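Local coordinates for protein putative polyketide cyclase (Acidithiobacillus ferrooxidans, PDB 3F9S) that is a putative polyketide cyclase of the SnoaL-like family, with an NTF2-like fold, and probably acts as a lyase, at residues 101-115 with 126-140. Numbering follows the deposited sequence.
Sequences FPSTGKQIKMSGATV and HWQITDRLGVYQQLR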
loop_
_atom_site.group_PDB
_atom_site.type_symbol
_atom_site.label_atom_id
_atom_site.label_comp_id
_atom_site.label_asym_id
_atom_site.label_seq_id
_atom_site.Cartn_x
_atom_site.Cartn_y
_atom_site.Cartn_z
ATOM N N PHE A 101 10.536 -13.135 18.053
ATOM C CA PHE A 101 10.261 -14.301 17.195
ATOM C C PHE A 101 11.532 -14.885 16.597
ATOM O O PHE A 101 11.968 -14.449 15.527
ATOM C CB PHE A 101 9.220 -13.935 16.130
ATOM C CG PHE A 101 7.937 -13.528 16.748
ATOM C CD1 PHE A 101 7.051 -14.502 17.195
ATOM C CD2 PHE A 101 7.690 -12.191 17.043
ATOM C CE1 PHE A 101 5.889 -14.149 17.856
ATOM C CE2 PHE A 101 6.536 -11.823 17.704
ATOM C CZ PHE A 101 5.640 -12.808 18.116
ATOM N N PRO A 102 12.171 -15.818 17.330
ATOM C CA PRO A 102 13.339 -16.486 16.772
ATOM C C PRO A 102 12.996 -17.383 15.567
ATOM O O PRO A 102 11.872 -17.892 15.465
ATOM C CB PRO A 102 13.879 -17.312 17.952
ATOM C CG PRO A 102 13.291 -16.675 19.168
ATOM C CD PRO A 102 11.931 -16.261 18.719
ATOM N N SER A 103 13.979 -17.517 14.675
ATOM C CA SER A 103 13.954 -18.346 13.456
ATOM C C SER A 103 13.141 -19.646 13.525
ATOM O O SER A 103 13.542 -20.583 14.217
ATOM C CB SER A 103 15.404 -18.727 13.114
ATOM O OG SER A 103 16.017 -19.439 14.182
ATOM N N THR A 104 12.008 -19.685 12.825
ATOM C CA THR A 104 11.146 -20.873 12.740
ATOM C C THR A 104 11.270 -21.640 11.414
ATOM O O THR A 104 10.711 -22.733 11.283
ATOM C CB THR A 104 9.651 -20.506 12.933
ATOM O OG1 THR A 104 9.197 -19.686 11.845
ATOM C CG2 THR A 104 9.441 -19.784 14.263
ATOM N N GLY A 105 11.960 -21.064 10.427
ATOM C CA GLY A 105 12.104 -21.657 9.097
ATOM C C GLY A 105 10.860 -21.666 8.213
ATOM O O GLY A 105 10.931 -22.154 7.086
ATOM N N LYS A 106 9.740 -21.117 8.688
ATOM C CA LYS A 106 8.484 -21.116 7.941
ATOM C C LYS A 106 8.469 -19.975 6.934
ATOM O O LYS A 106 9.155 -18.972 7.121
ATOM C CB LYS A 106 7.292 -20.953 8.888
ATOM N N GLN A 107 7.672 -20.139 5.882
ATOM C CA GLN A 107 7.490 -19.098 4.863
ATOM C C GLN A 107 6.609 -17.976 5.405
ATOM O O GLN A 107 5.537 -18.232 5.954
ATOM C CB GLN A 107 6.861 -19.662 3.580
ATOM C CG GLN A 107 7.874 -20.170 2.558
ATOM C CD GLN A 107 8.234 -19.117 1.527
ATOM O OE1 GLN A 107 7.369 -18.684 0.760
ATOM N NE2 GLN A 107 9.513 -18.734 1.468
ATOM N N ILE A 108 7.091 -16.745 5.271
ATOM C CA ILE A 108 6.342 -15.551 5.635
ATOM C C ILE A 108 5.942 -14.940 4.297
ATOM O O ILE A 108 6.768 -14.853 3.381
ATOM C CB ILE A 108 7.191 -14.547 6.450
ATOM C CG1 ILE A 108 7.680 -15.181 7.751
ATOM C CG2 ILE A 108 6.389 -13.282 6.771
ATOM C CD1 ILE A 108 6.586 -15.638 8.713
ATOM N N LYS A 109 4.681 -14.526 4.197
ATOM C CA LYS A 109 4.141 -13.910 2.995
ATOM C C LYS A 109 3.660 -12.505 3.313
ATOM O O LYS A 109 3.092 -12.254 4.372
ATOM C CB LYS A 109 2.994 -14.724 2.426
ATOM C CG LYS A 109 3.445 -16.056 1.868
ATOM C CD LYS A 109 2.426 -16.604 0.866
ATOM C CE LYS A 109 3.021 -17.722 0.003
ATOM N NZ LYS A 109 2.261 -17.903 -1.277
HETATM N N MSE A 110 3.905 -11.588 2.394
HETATM C CA MSE A 110 3.485 -10.207 2.587
HETATM C C MSE A 110 3.143 -9.668 1.220
HETATM O O MSE A 110 3.492 -10.268 0.209
HETATM C CB MSE A 110 4.625 -9.390 3.212
HETATM C CG MSE A 110 4.256 -7.961 3.503
HETATM SE SE MSE A 110 5.586 -7.105 4.470
HETATM C CE MSE A 110 6.777 -6.791 3.257
ATOM N N SER A 111 2.398 -8.577 1.200
ATOM C CA SER A 111 2.099 -7.869 -0.031
ATOM C C SER A 111 2.292 -6.422 0.244
ATOM O O SER A 111 2.282 -5.987 1.389
ATOM C CB SER A 111 0.684 -8.135 -0.528
ATOM O OG SER A 111 -0.260 -7.825 0.466
ATOM N N GLY A 112 2.514 -5.671 -0.820
ATOM C CA GLY A 112 2.717 -4.274 -0.652
ATOM C C GLY A 112 2.535 -3.519 -1.936
ATOM O O GLY A 112 2.355 -4.090 -2.999
ATOM N N ALA A 113 2.513 -2.212 -1.764
ATOM C CA ALA A 113 2.409 -1.286 -2.866
ATOM C C ALA A 113 3.433 -0.202 -2.622
ATOM O O ALA A 113 3.538 0.315 -1.512
ATOM C CB ALA A 113 1.007 -0.761 -2.965
ATOM N N THR A 114 4.167 0.162 -3.666
ATOM C CA THR A 114 5.225 1.120 -3.543
ATOM C C THR A 114 5.192 2.025 -4.729
ATOM O O THR A 114 5.308 1.545 -5.838
ATOM C CB THR A 114 6.550 0.408 -3.543
ATOM O OG1 THR A 114 6.503 -0.608 -2.552
ATOM C CG2 THR A 114 7.663 1.382 -3.212
ATOM N N VAL A 115 4.995 3.305 -4.468
ATOM C CA VAL A 115 5.093 4.330 -5.498
ATOM C C VAL A 115 6.573 4.642 -5.552
ATOM O O VAL A 115 7.174 4.995 -4.531
ATOM C CB VAL A 115 4.369 5.619 -5.141
ATOM C CG1 VAL A 115 4.470 6.583 -6.327
ATOM C CG2 VAL A 115 2.887 5.320 -4.798
ATOM N N HIS A 126 10.409 6.700 -2.420
ATOM C CA HIS A 126 9.238 5.837 -2.471
ATOM C C HIS A 126 8.183 6.197 -1.431
ATOM O O HIS A 126 8.480 6.815 -0.425
ATOM C CB HIS A 126 9.594 4.358 -2.393
ATOM C CG HIS A 126 10.044 3.909 -1.039
ATOM N ND1 HIS A 126 11.370 3.751 -0.709
ATOM C CD2 HIS A 126 9.338 3.555 0.063
ATOM C CE1 HIS A 126 11.460 3.323 0.537
ATOM N NE2 HIS A 126 10.243 3.215 1.032
ATOM N N TRP A 127 6.948 5.830 -1.744
ATOM C CA TRP A 127 5.802 5.982 -0.874
ATOM C C TRP A 127 5.263 4.565 -0.845
ATOM O O TRP A 127 4.805 4.050 -1.861
ATOM C CB TRP A 127 4.826 6.947 -1.502
ATOM C CG TRP A 127 3.839 7.469 -0.579
ATOM C CD1 TRP A 127 3.830 8.708 -0.027
ATOM C CD2 TRP A 127 2.668 6.809 -0.122
ATOM N NE1 TRP A 127 2.725 8.853 0.765
ATOM C CE2 TRP A 127 1.991 7.703 0.725
ATOM C CE3 TRP A 127 2.104 5.549 -0.356
ATOM C CZ2 TRP A 127 0.787 7.378 1.350
ATOM C CZ3 TRP A 127 0.912 5.226 0.282
ATOM C CH2 TRP A 127 0.275 6.134 1.130
ATOM N N GLN A 128 5.327 3.923 0.312
ATOM C CA GLN A 128 5.026 2.517 0.398
ATOM C C GLN A 128 4.092 2.144 1.525
ATOM O O GLN A 128 4.069 2.787 2.559
ATOM C CB GLN A 128 6.344 1.789 0.604
ATOM C CG GLN A 128 6.272 0.318 0.872
ATOM C CD GLN A 128 7.611 -0.285 0.653
ATOM O OE1 GLN A 128 7.949 -0.560 -0.480
ATOM N NE2 GLN A 128 8.410 -0.416 1.706
ATOM N N ILE A 129 3.289 1.125 1.269
ATOM C CA ILE A 129 2.483 0.520 2.331
ATOM C C ILE A 129 2.694 -0.968 2.124
ATOM O O ILE A 129 2.669 -1.440 1.000
ATOM C CB ILE A 129 0.980 0.847 2.214
ATOM C CG1 ILE A 129 0.746 2.339 2.072
ATOM C CG2 ILE A 129 0.217 0.253 3.426
ATOM C CD1 ILE A 129 1.013 3.144 3.289
ATOM N N THR A 130 2.881 -1.698 3.213
ATOM C CA THR A 130 3.053 -3.130 3.156
ATOM C C THR A 130 2.144 -3.745 4.206
ATOM O O THR A 130 1.775 -3.093 5.185
ATOM C CB THR A 130 4.496 -3.528 3.483
ATOM O OG1 THR A 130 4.735 -3.297 4.861
ATOM C CG2 THR A 130 5.520 -2.710 2.691
ATOM N N ASP A 131 1.835 -5.018 4.021
ATOM C CA ASP A 131 0.983 -5.756 4.945
ATOM C C ASP A 131 1.792 -6.259 6.149
ATOM O O ASP A 131 2.011 -7.461 6.338
ATOM C CB ASP A 131 0.291 -6.906 4.227
ATOM C CG ASP A 131 -0.685 -7.640 5.108
ATOM O OD1 ASP A 131 -1.144 -7.059 6.124
ATOM O OD2 ASP A 131 -0.990 -8.794 4.756
ATOM N N ARG A 132 2.222 -5.316 6.979
ATOM C CA ARG A 132 2.988 -5.657 8.160
ATOM C C ARG A 132 2.158 -6.423 9.180
ATOM O O ARG A 132 2.697 -7.283 9.884
ATOM C CB ARG A 132 3.546 -4.432 8.832
ATOM C CG ARG A 132 4.512 -3.665 7.977
ATOM C CD ARG A 132 5.136 -2.621 8.798
ATOM N NE ARG A 132 4.114 -1.659 9.203
ATOM C CZ ARG A 132 4.213 -0.845 10.247
ATOM N NH1 ARG A 132 5.274 -0.835 11.044
ATOM N NH2 ARG A 132 3.218 -0.015 10.487
ATOM N N LEU A 133 0.854 -6.137 9.259
ATOM C CA LEU A 133 0.006 -6.826 10.220
ATOM C C LEU A 133 -0.070 -8.325 9.878
ATOM O O LEU A 133 -0.005 -9.160 10.785
ATOM C CB LEU A 133 -1.395 -6.219 10.310
ATOM C CG LEU A 133 -2.294 -6.865 11.367
ATOM C CD1 LEU A 133 -1.644 -6.781 12.775
ATOM C CD2 LEU A 133 -3.657 -6.231 11.357
ATOM N N GLY A 134 -0.192 -8.632 8.591
ATOM C CA GLY A 134 -0.174 -9.998 8.074
ATOM C C GLY A 134 1.072 -10.731 8.521
ATOM O O GLY A 134 0.980 -11.809 9.088
ATOM N N VAL A 135 2.238 -10.121 8.328
ATOM C CA VAL A 135 3.503 -10.727 8.788
ATOM C C VAL A 135 3.485 -10.936 10.308
ATOM O O VAL A 135 3.786 -12.027 10.785
ATOM C CB VAL A 135 4.736 -9.877 8.360
ATOM C CG1 VAL A 135 6.048 -10.463 8.884
ATOM C CG2 VAL A 135 4.800 -9.799 6.872
ATOM N N TYR A 136 3.114 -9.886 11.039
ATOM C CA TYR A 136 2.999 -9.882 12.509
ATOM C C TYR A 136 2.136 -11.058 12.963
ATOM O O TYR A 136 2.554 -11.837 13.822
ATOM C CB TYR A 136 2.431 -8.514 12.936
ATOM C CG TYR A 136 2.165 -8.276 14.400
ATOM C CD1 TYR A 136 0.994 -8.748 15.000
ATOM C CD2 TYR A 136 3.029 -7.483 15.163
ATOM C CE1 TYR A 136 0.722 -8.498 16.342
ATOM C CE2 TYR A 136 2.760 -7.221 16.505
ATOM C CZ TYR A 136 1.600 -7.724 17.082
ATOM O OH TYR A 136 1.364 -7.483 18.415
ATOM N N GLN A 137 0.971 -11.214 12.336
ATOM C CA GLN A 137 0.051 -12.328 12.598
ATOM C C GLN A 137 0.641 -13.709 12.292
ATOM O O GLN A 137 0.469 -14.651 13.077
ATOM C CB GLN A 137 -1.233 -12.160 11.780
ATOM C CG GLN A 137 -2.138 -11.045 12.284
ATOM C CD GLN A 137 -3.301 -10.773 11.348
ATOM O OE1 GLN A 137 -3.311 -11.219 10.204
ATOM N NE2 GLN A 137 -4.284 -10.025 11.830
ATOM N N GLN A 138 1.301 -13.826 11.143
ATOM C CA GLN A 138 1.956 -15.076 10.732
ATOM C C GLN A 138 3.079 -15.485 11.685
ATOM O O GLN A 138 3.237 -16.677 11.970
ATOM C CB GLN A 138 2.527 -14.967 9.325
ATOM C CG GLN A 138 1.494 -14.864 8.222
ATOM C CD GLN A 138 2.161 -14.432 6.939
ATOM O OE1 GLN A 138 3.106 -15.077 6.486
ATOM N NE2 GLN A 138 1.696 -13.340 6.354
ATOM N N LEU A 139 3.853 -14.509 12.153
ATOM C CA LEU A 139 4.898 -14.752 13.155
ATOM C C LEU A 139 4.292 -15.229 14.474
ATOM O O LEU A 139 4.916 -16.048 15.154
ATOM C CB LEU A 139 5.751 -13.502 13.392
ATOM C CG LEU A 139 6.644 -13.045 12.240
ATOM C CD1 LEU A 139 7.174 -11.657 12.527
ATOM C CD2 LEU A 139 7.784 -14.024 11.980
ATOM N N ARG A 140 3.098 -14.729 14.818
ATOM C CA ARG A 140 2.358 -15.183 16.005
ATOM C C ARG A 140 1.985 -16.649 15.863
ATOM O O ARG A 140 2.196 -17.413 16.811
ATOM C CB ARG A 140 1.079 -14.363 16.319
ATOM C CG ARG A 140 1.216 -12.848 16.651
ATOM C CD ARG A 140 2.416 -12.634 17.515
ATOM N NE ARG A 140 2.574 -11.388 18.273
ATOM C CZ ARG A 140 3.336 -10.332 17.957
ATOM N NH1 ARG A 140 3.994 -10.231 16.794
ATOM N NH2 ARG A 140 3.412 -9.322 18.829
HETATM O O HOH W 1 -0.299 -9.687 2.409
#
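Val115 and Trp127 face each other as a hydrogen-bonded pair near the turn end of an antiparallel hairpin, part of the curved sheet of this NTF2-like fold. Two pairs on, Ala113 N reaches Ile129 O at 2.9 Å. Asp131 N gives the last ladder bond, to Ser111 O at 2.8 Å, and the chain then turns into a helix that runs back along the strand, the axes of 132-140 and 107-115 approaching to 7.4 Å. Gln138 now does what a neighbouring strand would do. Its side-chain amide pairs with the backbone of Lys109, OE1 accepting from Lys109 N at 2.8 Å and NE2 giving to Lys109 O at 2.7 Å, each oxygen met on a lone pair in its carbonyl plane, which holds the amide flat against the strand edge. Under it the packing is close: chi1 of -60° puts Ile108 CG1 beside the backbone N and leaves CG2 anti to it, where CG2 meets Val135 CG1 at 3.5 Å, while CD1 lies against Leu139 CD2. The other branch of Val135, CG2, touches both CB and SE of Met110, a selenomethionine. The far end is poorly ordered at Phe101 and solvent-exposed at Arg140. There Phe101 carries Leu139 CB over one ring face, and the Arg140 guanidinium, tilted 38° from the ring, is sandwiched between Phe101 and Tyr136. N-cap Asp131 OD1 accepts from Gly134 N, above the carboxylate plane, and salt-bridges Arg132 of the second subunit, whose His40 binds Ser111 OG. A water joins that hydroxyl to the cap, donating to Asp131 OD2 at 2.6 Å.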